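Local coordinates for acetyltransferase, GNAT family (Streptococcus pneumoniae, PDB 2I79), which probably transfers the acetyl group of bound acetyl-coenzyme A to an acceptor amine, as a member of the GNAT acetyltransferase family, at residues Ala20-Val25 and Thr32-Asp37; Thr61-Ala64 and Lys69-Gly72; Val74-Asp79 and Ile112-Ala117; Gly88-Val93 and Leu106-Ala111. One frame throughout, in Å; residues are numbered along the deposited sequence.

Contact 1 (Ala20-Val25 and Thr32-Asp37); sequences AFLNRV and TSLDGD. With ACO (acetyl coenzyme *a), chain G.
L34 meets helix 15-26 through one methyl, and that methyl accounts for every apolar contact between A20-V25 and T32-D37. Its CD1 lies 4.0 Å from CG2 of V25 and, more loosely, 4.5 Å from CD2 of L22. The same L34 CD1 also reaches the backbone of the helix, 4.2 Å from the carbonyl oxygen of L22. CG of L34 is anti to its own carbonyl carbon (chi1 -66°) and the chain is extended beyond it, which carries CD1 across to the helix. The two segments bury 128 Å² in all, and no hydrogen bond joins them.

The loop after the first helix of this GNAT fold borders the acetyl end of the cofactor, as T32 indicates: its CG2 is 3.6 Å from S1P, the thioester sulfur of acetyl-coenzyme A. F91 of strand 87-94 packs against both T32 and L34.

The polar contacts lie within the loop. T32 OG1 accepts a weak bond from the backbone N of L34. D35 OD1 receives the backbone N of D37 at 2.9 Å, closing an Asx turn in which the donor stands 41° out of the carboxylate plane. R83 of the second subunit donates from NE to the T32 carbonyl oxygen.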
# COMPACT_ATOMS: atom_id res chain seq x y z
N ALA A 20 17.46 -14.67 -6.14
CA ALA A 20 17.38 -15.72 -7.15
C ALA A 20 16.00 -16.39 -7.17
O ALA A 20 15.36 -16.57 -8.24
CB ALA A 20 18.48 -16.74 -6.90
N PHE A 21 15.52 -16.74 -5.97
CA PHE A 21 14.20 -17.35 -5.82
C PHE A 21 13.08 -16.42 -6.29
O PHE A 21 12.12 -16.85 -6.95
CB PHE A 21 13.98 -17.75 -4.36
CG PHE A 21 12.60 -18.25 -4.09
CD1 PHE A 21 12.19 -19.50 -4.58
CD2 PHE A 21 11.68 -17.47 -3.42
CE1 PHE A 21 10.92 -19.95 -4.36
CE2 PHE A 21 10.39 -17.93 -3.23
CZ PHE A 21 10.03 -19.16 -3.69
N LEU A 22 13.19 -15.13 -5.96
CA LEU A 22 12.09 -14.22 -6.30
C LEU A 22 12.07 -13.99 -7.81
O LEU A 22 11.03 -13.88 -8.39
CB LEU A 22 12.18 -12.93 -5.52
CG LEU A 22 11.79 -13.07 -4.04
CD1 LEU A 22 12.38 -11.95 -3.20
CD2 LEU A 22 10.24 -13.15 -3.87
N ASN A 23 13.23 -13.98 -8.43
CA ASN A 23 13.31 -13.90 -9.89
C ASN A 23 12.73 -15.15 -10.55
O ASN A 23 12.03 -15.07 -11.57
CB ASN A 23 14.76 -13.69 -10.34
CG ASN A 23 15.22 -12.25 -10.23
OD1 ASN A 23 16.41 -11.95 -9.97
ND2 ASN A 23 14.29 -11.35 -10.45
N ARG A 24 12.98 -16.30 -9.93
CA ARG A 24 12.40 -17.55 -10.44
C ARG A 24 10.88 -17.51 -10.41
O ARG A 24 10.25 -17.69 -11.43
CB ARG A 24 12.91 -18.78 -9.68
CG ARG A 24 12.19 -20.08 -10.07
CD ARG A 24 12.89 -21.33 -9.54
NE ARG A 24 12.61 -21.64 -8.12
CZ ARG A 24 11.85 -22.64 -7.63
NH1 ARG A 24 11.21 -23.54 -8.40
NH2 ARG A 24 11.75 -22.77 -6.32
N VAL A 25 10.28 -17.22 -9.26
CA VAL A 25 8.82 -17.26 -9.14
C VAL A 25 8.13 -16.14 -9.91
O VAL A 25 7.00 -16.28 -10.34
CB VAL A 25 8.36 -17.30 -7.65
CG1 VAL A 25 8.89 -18.54 -6.97
CG2 VAL A 25 8.81 -16.03 -6.90
N THR A 32 0.77 -12.30 -9.06
CA THR A 32 1.19 -11.21 -8.18
C THR A 32 1.79 -10.08 -9.00
O THR A 32 1.85 -10.15 -10.22
CB THR A 32 2.19 -11.70 -7.13
OG1 THR A 32 3.50 -11.87 -7.72
CG2 THR A 32 1.69 -13.03 -6.52
N SER A 33 2.23 -9.03 -8.34
CA SER A 33 2.75 -7.85 -9.04
C SER A 33 4.13 -8.12 -9.66
O SER A 33 4.57 -7.40 -10.56
CB SER A 33 2.77 -6.65 -8.11
OG SER A 33 3.65 -6.95 -7.02
N LEU A 34 4.79 -9.18 -9.18
CA LEU A 34 5.97 -9.76 -9.86
C LEU A 34 5.63 -10.11 -11.30
O LEU A 34 4.59 -10.72 -11.59
CB LEU A 34 6.46 -11.00 -9.13
CG LEU A 34 7.05 -10.87 -7.71
CD1 LEU A 34 7.39 -12.28 -7.18
CD2 LEU A 34 8.27 -9.95 -7.66
N ASP A 35 6.52 -9.73 -12.21
CA ASP A 35 6.45 -10.07 -13.62
C ASP A 35 7.81 -10.42 -14.17
O ASP A 35 8.77 -10.57 -13.42
CB ASP A 35 5.76 -8.97 -14.44
CG ASP A 35 6.58 -7.69 -14.59
OD1 ASP A 35 7.80 -7.63 -14.38
OD2 ASP A 35 5.96 -6.69 -14.94
N GLY A 36 7.88 -10.57 -15.49
CA GLY A 36 9.09 -11.01 -16.17
C GLY A 36 10.33 -10.17 -15.94
O GLY A 36 11.44 -10.68 -16.00
N ASP A 37 10.14 -8.88 -15.66
CA ASP A 37 11.23 -8.01 -15.27
C ASP A 37 11.91 -8.47 -13.95
O ASP A 37 13.05 -8.08 -13.66
CB ASP A 37 10.76 -6.56 -15.18
CG ASP A 37 10.65 -5.87 -16.56
OD1 ASP A 37 10.42 -6.55 -17.60
OD2 ASP A 37 10.80 -4.63 -16.61
N1A ACO G . -8.84 -23.86 -6.46
C2A ACO G . -9.04 -24.07 -5.15
N3A ACO G . -8.12 -24.64 -4.35
C4A ACO G . -6.93 -25.03 -4.84
C5A ACO G . -6.62 -24.82 -6.25
C6A ACO G . -7.67 -24.19 -7.06
N6A ACO G . -7.46 -23.97 -8.38
N7A ACO G . -5.39 -25.30 -6.46
C8A ACO G . -4.95 -25.77 -5.26
N9A ACO G . -5.87 -25.61 -4.30
C1B ACO G . -5.86 -25.93 -2.84
C2B ACO G . -5.22 -27.23 -2.37
O2B ACO G . -6.13 -28.33 -2.42
C3B ACO G . -4.88 -26.87 -0.95
O3B ACO G . -6.01 -26.83 -0.09
P3B ACO G . -6.32 -27.93 1.03
O7A ACO G . -6.75 -29.02 0.06
O8A ACO G . -7.41 -27.37 1.91
O9A ACO G . -5.04 -28.16 1.79
C4B ACO G . -4.47 -25.41 -1.05
O4B ACO G . -5.19 -24.88 -2.15
C5B ACO G . -2.96 -25.29 -1.23
O5B ACO G . -2.41 -25.31 0.09
P1A ACO G . -0.82 -25.50 0.26
O1A ACO G . -0.35 -26.66 -0.57
O2A ACO G . -0.57 -25.42 1.75
O3A ACO G . -0.31 -24.19 -0.53
P2A ACO G . 0.84 -24.08 -1.69
O4A ACO G . 0.44 -24.60 -3.07
O5A ACO G . 2.10 -24.59 -1.02
O6A ACO G . 0.85 -22.45 -1.75
CBP ACO G . 0.23 -20.51 -3.12
CCP ACO G . -0.23 -21.73 -2.33
CDP ACO G . -1.03 -19.76 -3.58
CEP ACO G . 1.11 -19.66 -2.20
CAP ACO G . 1.03 -20.97 -4.34
OAP ACO G . 0.21 -21.69 -5.28
C9P ACO G . 1.72 -19.80 -5.02
O9P ACO G . 2.79 -19.40 -4.61
N8P ACO G . 1.12 -19.27 -6.08
C7P ACO G . 1.65 -18.16 -6.88
C6P ACO G . 1.85 -16.86 -6.11
C5P ACO G . 0.57 -16.44 -5.43
O5P ACO G . -0.45 -16.36 -6.08
N4P ACO G . 0.64 -16.17 -4.13
C3P ACO G . -0.50 -15.74 -3.34
C2P ACO G . -0.93 -14.30 -3.62
S1P ACO G . 0.37 -13.20 -3.13
C ACO G . 0.13 -12.60 -1.64
O ACO G . 0.20 -13.45 -0.79
CH3 ACO G . -0.14 -11.11 -1.47

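Contact 2 (Thr61-Ala64 and Lys69-Gly72); sequences TLLA and KIAG
Three backbone bonds between A64 and the pair A71 and G72 define a classic beta bulge in the hairpin of strands 60-66 and 69-77. A64 N donates to G72 O at 3.0 Å and 172°, although the donor stands 35° above the carbonyl plane. The A64 carbonyl oxygen is shared. A71 N reaches it at 2.7 Å, almost in line with the carbonyl bond, whereas G72 N gives a weak bond at 3.5 Å. CA of I70 adds a CA-H...O contact to this oxygen, 3.3 Å from A64 O. Consistent with the bulge, the short segments run 112° apart, well off antiparallel.

Apolar contact across the pair rests on two methyls: L63 CD1 and I70 CD1 lie 4.1 Å apart, their side chains meeting at a slant. The first torsion of I70 sets CG1 beside the backbone N, and the extended chain beyond it brings CD1 to the leucine.

Helices cover both faces of this part of the sheet. L63 and I70 pack on L18 of helix 15-26, while A64 touches L103 and L107 of helix 103-117. Strand 5-9 lies along the other edge of strand 60-66, with R8 paired to L63.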
# COMPACT_ATOMS: atom_id res chain seq x y z
N THR A 61 10.33 -11.45 7.43
CA THR A 61 10.45 -12.31 6.27
C THR A 61 10.89 -13.69 6.73
O THR A 61 11.94 -13.83 7.35
CB THR A 61 11.47 -11.79 5.25
OG1 THR A 61 11.06 -10.51 4.81
CG2 THR A 61 11.59 -12.73 4.02
N LEU A 62 10.06 -14.69 6.44
CA LEU A 62 10.33 -16.10 6.75
C LEU A 62 10.58 -16.88 5.47
O LEU A 62 9.87 -16.72 4.48
CB LEU A 62 9.14 -16.74 7.46
CG LEU A 62 8.79 -16.29 8.90
CD1 LEU A 62 7.51 -17.00 9.37
CD2 LEU A 62 9.91 -16.55 9.88
N LEU A 63 11.58 -17.75 5.52
CA LEU A 63 11.98 -18.57 4.40
C LEU A 63 11.75 -20.07 4.67
O LEU A 63 11.93 -20.53 5.80
CB LEU A 63 13.46 -18.34 4.11
CG LEU A 63 13.97 -16.91 3.85
CD1 LEU A 63 15.46 -16.91 3.60
CD2 LEU A 63 13.23 -16.26 2.70
N ALA A 64 11.36 -20.81 3.64
CA ALA A 64 11.33 -22.27 3.68
C ALA A 64 12.41 -22.78 2.74
O ALA A 64 12.39 -22.46 1.57
CB ALA A 64 9.96 -22.79 3.26
N LYS A 69 17.52 -25.55 -0.53
CA LYS A 69 17.21 -24.42 -1.41
C LYS A 69 15.89 -23.76 -1.01
O LYS A 69 14.92 -24.47 -0.69
CB LYS A 69 17.09 -24.87 -2.87
CG LYS A 69 18.36 -25.47 -3.47
CD LYS A 69 19.63 -24.52 -3.38
CE LYS A 69 19.62 -23.36 -4.39
NZ LYS A 69 20.78 -22.44 -4.16
N ILE A 70 15.85 -22.43 -1.06
CA ILE A 70 14.61 -21.67 -0.80
C ILE A 70 13.51 -22.16 -1.74
O ILE A 70 13.66 -22.13 -2.98
CB ILE A 70 14.79 -20.13 -1.02
CG1 ILE A 70 15.89 -19.57 -0.13
CG2 ILE A 70 13.45 -19.39 -0.75
CD1 ILE A 70 16.11 -18.03 -0.28
N ALA A 71 12.41 -22.62 -1.12
CA ALA A 71 11.24 -23.10 -1.82
C ALA A 71 10.01 -22.17 -1.69
O ALA A 71 9.07 -22.27 -2.49
CB ALA A 71 10.89 -24.51 -1.32
N GLY A 72 10.03 -21.29 -0.68
CA GLY A 72 8.92 -20.40 -0.41
C GLY A 72 9.28 -19.26 0.53
O GLY A 72 10.27 -19.33 1.25

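Contact 3 (Val74-Asp79 and Ile112-Ala117); sequences VNITAD and IEWAQA
I76 projects from strand 69-77 onto W114 and A115 in the last turns of helix 103-117, joining the central beta-sheet of the GNAT fold to a helix that lies against one of its faces. The tight part of this contact is small. The segments bury 96 Å² between them, and the nearest pair of CA atoms, those of I76 and A115, is 8.5 Å apart. A single methyl, CD1 of I76, spans that gap, held out from the strand by an extended chi2 of 172°. From the helix, W114 swings its indole toward the strand, with CG opposite the backbone N (chi1 -180°).

Further sheet residues complete the buried side. L124 of strand 123-129 packs on both I76 and A115, I60 of strand 60-66 on both I76 and W114, and L90 on I76.

The other side of the contact is looser. W114 is partly exposed, and E113, Q116 and A117 are turned to solvent at the end of the helix. No hydrogen bond crosses between the segments; the I76 carbonyl oxygen accepts from NE2 of Q53.

The indole is met obliquely, with its six-membered ring as the touching part: I76 CD1 lies 4.1 Å from W114 CE3, and nearly as close, at 4.2 Å, to the CB of A115.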
# COMPACT_ATOMS: atom_id res chain seq x y z
N VAL A 74 7.29 -16.06 3.08
CA VAL A 74 6.17 -15.26 3.56
C VAL A 74 6.76 -13.95 4.09
O VAL A 74 7.77 -13.92 4.80
CB VAL A 74 5.23 -16.01 4.58
CG1 VAL A 74 5.99 -16.59 5.75
CG2 VAL A 74 4.10 -15.06 5.09
N ASN A 75 6.13 -12.85 3.70
CA ASN A 75 6.60 -11.52 4.02
C ASN A 75 5.48 -10.78 4.74
O ASN A 75 4.33 -10.74 4.26
CB ASN A 75 6.93 -10.84 2.71
CG ASN A 75 8.08 -9.93 2.82
OD1 ASN A 75 7.91 -8.71 2.77
ND2 ASN A 75 9.27 -10.49 2.99
N ILE A 76 5.79 -10.23 5.91
CA ILE A 76 4.92 -9.21 6.49
C ILE A 76 5.62 -7.86 6.46
O ILE A 76 6.74 -7.71 6.93
CB ILE A 76 4.49 -9.52 7.91
CG1 ILE A 76 3.75 -10.86 7.97
CG2 ILE A 76 3.62 -8.38 8.41
CD1 ILE A 76 3.48 -11.32 9.37
N THR A 77 4.92 -6.91 5.87
CA THR A 77 5.35 -5.54 5.70
C THR A 77 4.39 -4.63 6.46
O THR A 77 3.25 -4.99 6.68
CB THR A 77 5.34 -5.22 4.21
OG1 THR A 77 6.68 -5.30 3.72
CG2 THR A 77 4.74 -3.88 3.92
N ALA A 78 4.86 -3.46 6.88
CA ALA A 78 4.05 -2.57 7.71
C ALA A 78 4.62 -1.16 7.78
O ALA A 78 5.84 -0.98 7.84
CB ALA A 78 3.93 -3.14 9.12
N ASP A 79 3.73 -0.18 7.81
CA ASP A 79 4.09 1.21 8.09
C ASP A 79 4.35 1.43 9.56
O ASP A 79 3.93 0.63 10.38
CB ASP A 79 2.97 2.13 7.61
CG ASP A 79 2.91 2.20 6.10
OD1 ASP A 79 3.82 1.65 5.42
OD2 ASP A 79 1.97 2.81 5.58
N ILE A 112 1.39 -16.10 10.86
CA ILE A 112 0.27 -15.70 11.74
C ILE A 112 0.65 -15.80 13.22
O ILE A 112 0.31 -14.93 14.03
CB ILE A 112 -1.00 -16.54 11.46
CG1 ILE A 112 -1.57 -16.24 10.06
CG2 ILE A 112 -2.04 -16.31 12.56
CD1 ILE A 112 -2.60 -17.32 9.54
N GLU A 113 1.36 -16.87 13.57
CA GLU A 113 1.81 -17.09 14.93
C GLU A 113 2.80 -16.01 15.36
O GLU A 113 2.70 -15.49 16.47
CB GLU A 113 2.50 -18.44 15.02
CG GLU A 113 2.03 -19.29 16.16
CD GLU A 113 2.68 -20.66 16.11
OE1 GLU A 113 1.94 -21.68 15.95
OE2 GLU A 113 3.94 -20.71 16.22
N TRP A 114 3.75 -15.66 14.49
CA TRP A 114 4.68 -14.58 14.77
C TRP A 114 3.89 -13.27 14.95
O TRP A 114 4.14 -12.52 15.89
CB TRP A 114 5.73 -14.43 13.66
CG TRP A 114 6.71 -13.31 13.94
CD1 TRP A 114 7.88 -13.40 14.63
CD2 TRP A 114 6.56 -11.93 13.58
NE1 TRP A 114 8.47 -12.17 14.73
CE2 TRP A 114 7.68 -11.25 14.10
CE3 TRP A 114 5.59 -11.19 12.89
CZ2 TRP A 114 7.87 -9.88 13.92
CZ3 TRP A 114 5.77 -9.84 12.73
CH2 TRP A 114 6.90 -9.20 13.24
N ALA A 115 2.92 -13.02 14.08
CA ALA A 115 2.18 -11.77 14.12
C ALA A 115 1.44 -11.64 15.45
O ALA A 115 1.46 -10.59 16.07
CB ALA A 115 1.22 -11.68 12.94
N GLN A 116 0.82 -12.74 15.87
CA GLN A 116 0.18 -12.84 17.19
C GLN A 116 1.14 -12.54 18.35
O GLN A 116 0.82 -11.77 19.25
CB GLN A 116 -0.45 -14.24 17.36
CG GLN A 116 -1.70 -14.46 16.49
CD GLN A 116 -2.15 -15.92 16.40
OE1 GLN A 116 -1.40 -16.86 16.69
NE2 GLN A 116 -3.39 -16.12 15.96
N ALA A 117 2.33 -13.12 18.31
CA ALA A 117 3.26 -12.96 19.41
C ALA A 117 3.89 -11.56 19.49
O ALA A 117 4.30 -11.11 20.57
CB ALA A 117 4.34 -14.03 19.34

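Contact 4 (Gly88-Val93 and Leu106-Ala111); sequences GDLFIV and LLLEEA. With ACO (acetyl coenzyme *a), chain G.
I92 N donates to the acetyl carbonyl oxygen of acetyl-coenzyme A (ACO O) at 2.9 Å and 158°. From the same residue, I92 O accepts from the pantetheine amide, ACO N4P, also at 2.9 Å but less straight, 149°, while the side chain packs on helix 103-117. The cofactor arm therefore runs beside strand 87-94 and pairs with it much as a further strand would. L90 O stands 3.2 Å from the acetyl methyl (ACO CH3), and CD1 of F91 approaches the acetyl group obliquely.

The side chains of L90 and I92 point to the helix, whose short segment runs at 156° to that of the strand, within the beta-alpha-beta unit of strand 87-94, helix 103-117 and strand 123-129. L108 serves both, crossing each at about a right angle. Its CD2 is 3.3 Å from CD2 of L90, and its CG is 3.4 Å from CD1 of I92; both pairs are tighter than usual carbon contact. The torsions of L108 lie away from the staggered positions, so these short distances may partly reflect how that side chain was modelled. A normal contact, 4.1 Å, joins CD1 of L90 to CB of A111. Y139 of helix 133-141 packs on L90, I92 and L108, and its OH hydrogen-bonds to the cofactor.

A donor on the acetyl oxygen would be expected to polarise the thioester carbonyl, consistent with attack by an acceptor amine on that carbon.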
# COMPACT_ATOMS: atom_id res chain seq x y z
N GLY A 88 -0.26 -5.51 9.23
CA GLY A 88 0.75 -6.18 8.43
C GLY A 88 0.18 -6.57 7.09
O GLY A 88 -0.87 -7.21 7.00
N ASP A 89 0.86 -6.15 6.03
CA ASP A 89 0.51 -6.54 4.66
C ASP A 89 1.25 -7.81 4.36
O ASP A 89 2.50 -7.85 4.46
CB ASP A 89 0.95 -5.43 3.70
CG ASP A 89 0.18 -4.13 3.95
OD1 ASP A 89 -1.05 -4.15 3.77
OD2 ASP A 89 0.80 -3.10 4.35
N LEU A 90 0.49 -8.85 4.01
CA LEU A 90 1.04 -10.18 3.83
C LEU A 90 1.33 -10.46 2.34
O LEU A 90 0.57 -10.04 1.45
CB LEU A 90 0.08 -11.23 4.45
CG LEU A 90 0.49 -12.65 4.89
CD1 LEU A 90 1.51 -12.73 5.99
CD2 LEU A 90 -0.77 -13.38 5.38
N PHE A 91 2.45 -11.15 2.09
CA PHE A 91 2.83 -11.67 0.76
C PHE A 91 3.42 -13.07 0.93
O PHE A 91 4.35 -13.24 1.73
CB PHE A 91 3.88 -10.75 0.13
CG PHE A 91 4.41 -11.24 -1.18
CD1 PHE A 91 3.64 -11.16 -2.34
CD2 PHE A 91 5.67 -11.80 -1.27
CE1 PHE A 91 4.13 -11.61 -3.57
CE2 PHE A 91 6.17 -12.26 -2.49
CZ PHE A 91 5.40 -12.16 -3.64
N ILE A 92 2.90 -14.06 0.18
CA ILE A 92 3.47 -15.43 0.14
C ILE A 92 3.65 -15.91 -1.30
O ILE A 92 2.78 -15.73 -2.15
CB ILE A 92 2.57 -16.46 0.89
CG1 ILE A 92 2.24 -15.98 2.31
CG2 ILE A 92 3.23 -17.89 0.97
CD1 ILE A 92 1.36 -16.96 3.12
N VAL A 93 4.78 -16.56 -1.58
CA VAL A 93 4.93 -17.22 -2.86
C VAL A 93 5.75 -18.48 -2.67
O VAL A 93 6.69 -18.49 -1.88
CB VAL A 93 5.54 -16.30 -3.94
CG1 VAL A 93 6.88 -15.73 -3.47
CG2 VAL A 93 5.69 -17.04 -5.25
N LEU A 106 1.93 -24.12 5.97
CA LEU A 106 2.92 -24.10 7.04
C LEU A 106 3.52 -22.69 7.26
O LEU A 106 3.65 -22.21 8.39
CB LEU A 106 4.03 -25.07 6.68
CG LEU A 106 4.67 -25.97 7.73
CD1 LEU A 106 3.65 -26.49 8.78
CD2 LEU A 106 5.36 -27.13 6.95
N LEU A 107 3.86 -22.04 6.15
CA LEU A 107 4.44 -20.70 6.14
C LEU A 107 3.42 -19.66 6.60
O LEU A 107 3.72 -18.81 7.45
CB LEU A 107 4.95 -20.36 4.73
CG LEU A 107 6.42 -20.08 4.37
CD1 LEU A 107 7.47 -20.58 5.39
CD2 LEU A 107 6.69 -20.62 2.97
N LEU A 108 2.21 -19.73 6.05
CA LEU A 108 1.13 -18.84 6.48
C LEU A 108 0.90 -18.96 7.98
O LEU A 108 0.74 -17.95 8.66
CB LEU A 108 -0.20 -19.12 5.75
CG LEU A 108 -1.06 -17.91 5.37
CD1 LEU A 108 -2.47 -18.27 5.40
CD2 LEU A 108 -0.80 -16.62 6.23
N GLU A 109 0.87 -20.19 8.50
CA GLU A 109 0.60 -20.36 9.93
C GLU A 109 1.73 -19.85 10.79
O GLU A 109 1.48 -19.29 11.86
CB GLU A 109 0.33 -21.81 10.31
CG GLU A 109 -1.06 -22.03 11.04
CD GLU A 109 -1.64 -20.78 11.78
OE1 GLU A 109 -2.80 -20.42 11.45
OE2 GLU A 109 -0.96 -20.16 12.66
N GLU A 110 2.96 -20.04 10.34
CA GLU A 110 4.10 -19.51 11.08
C GLU A 110 4.08 -17.98 11.12
O GLU A 110 4.42 -17.35 12.15
CB GLU A 110 5.42 -20.01 10.50
CG GLU A 110 5.75 -21.45 10.88
CD GLU A 110 5.50 -21.77 12.35
OE1 GLU A 110 5.97 -20.99 13.22
OE2 GLU A 110 4.82 -22.79 12.63
N ALA A 111 3.70 -17.39 9.99
CA ALA A 111 3.62 -15.94 9.89
C ALA A 111 2.55 -15.44 10.85
O ALA A 111 2.77 -14.47 11.56
CB ALA A 111 3.32 -15.52 8.44
N1A ACO G . -8.84 -23.86 -6.46
C2A ACO G . -9.04 -24.07 -5.15
N3A ACO G . -8.12 -24.64 -4.35
C4A ACO G . -6.93 -25.03 -4.84
C5A ACO G . -6.62 -24.82 -6.25
C6A ACO G . -7.67 -24.19 -7.06
N6A ACO G . -7.46 -23.97 -8.38
N7A ACO G . -5.39 -25.30 -6.46
C8A ACO G . -4.95 -25.77 -5.26
N9A ACO G . -5.87 -25.61 -4.30
C1B ACO G . -5.86 -25.93 -2.84
C2B ACO G . -5.22 -27.23 -2.37
O2B ACO G . -6.13 -28.33 -2.42
C3B ACO G . -4.88 -26.87 -0.95
O3B ACO G . -6.01 -26.83 -0.09
P3B ACO G . -6.32 -27.93 1.03
O7A ACO G . -6.75 -29.02 0.06
O8A ACO G . -7.41 -27.37 1.91
O9A ACO G . -5.04 -28.16 1.79
C4B ACO G . -4.47 -25.41 -1.05
O4B ACO G . -5.19 -24.88 -2.15
C5B ACO G . -2.96 -25.29 -1.23
O5B ACO G . -2.41 -25.31 0.09
P1A ACO G . -0.82 -25.50 0.26
O1A ACO G . -0.35 -26.66 -0.57
O2A ACO G . -0.57 -25.42 1.75
O3A ACO G . -0.31 -24.19 -0.53
P2A ACO G . 0.84 -24.08 -1.69
O4A ACO G . 0.44 -24.60 -3.07
O5A ACO G . 2.10 -24.59 -1.02
O6A ACO G . 0.85 -22.45 -1.75
CBP ACO G . 0.23 -20.51 -3.12
CCP ACO G . -0.23 -21.73 -2.33
CDP ACO G . -1.03 -19.76 -3.58
CEP ACO G . 1.11 -19.66 -2.20
CAP ACO G . 1.03 -20.97 -4.34
OAP ACO G . 0.21 -21.69 -5.28
C9P ACO G . 1.72 -19.80 -5.02
O9P ACO G . 2.79 -19.40 -4.61
N8P ACO G . 1.12 -19.27 -6.08
C7P ACO G . 1.65 -18.16 -6.88
C6P ACO G . 1.85 -16.86 -6.11
C5P ACO G . 0.57 -16.44 -5.43
O5P ACO G . -0.45 -16.36 -6.08
N4P ACO G . 0.64 -16.17 -4.13
C3P ACO G . -0.50 -15.74 -3.34
C2P ACO G . -0.93 -14.30 -3.62
S1P ACO G . 0.37 -13.20 -3.13
C ACO G . 0.13 -12.60 -1.64
O ACO G . 0.20 -13.45 -0.79
CH3 ACO G . -0.14 -11.11 -1.47

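In the fold
Contacts 1 and 4 both touch acetyl-coenzyme A, although their centres are 17 Å apart. They meet where V25 CB packs 3.6 Å from V93 CG2, so helix 15-26 reaches the strand that holds the cofactor. Contact 2 joins contact 1 through F21, whose CD1 lies 3.4 Å from I70 O, and joins contact 4 where L107 CD2 packs against G72 C, 3.8 Å away. Contacts 3 and 4 share helix 103-117 and have centres only 7 Å apart; strand pairing links them, with N75 N 2.7 Å from F91 O. Contact 3, on the opposite side of the chain's centre from contact 1, stands back from the pocket, its I76 side chain about 10 Å from the cofactor.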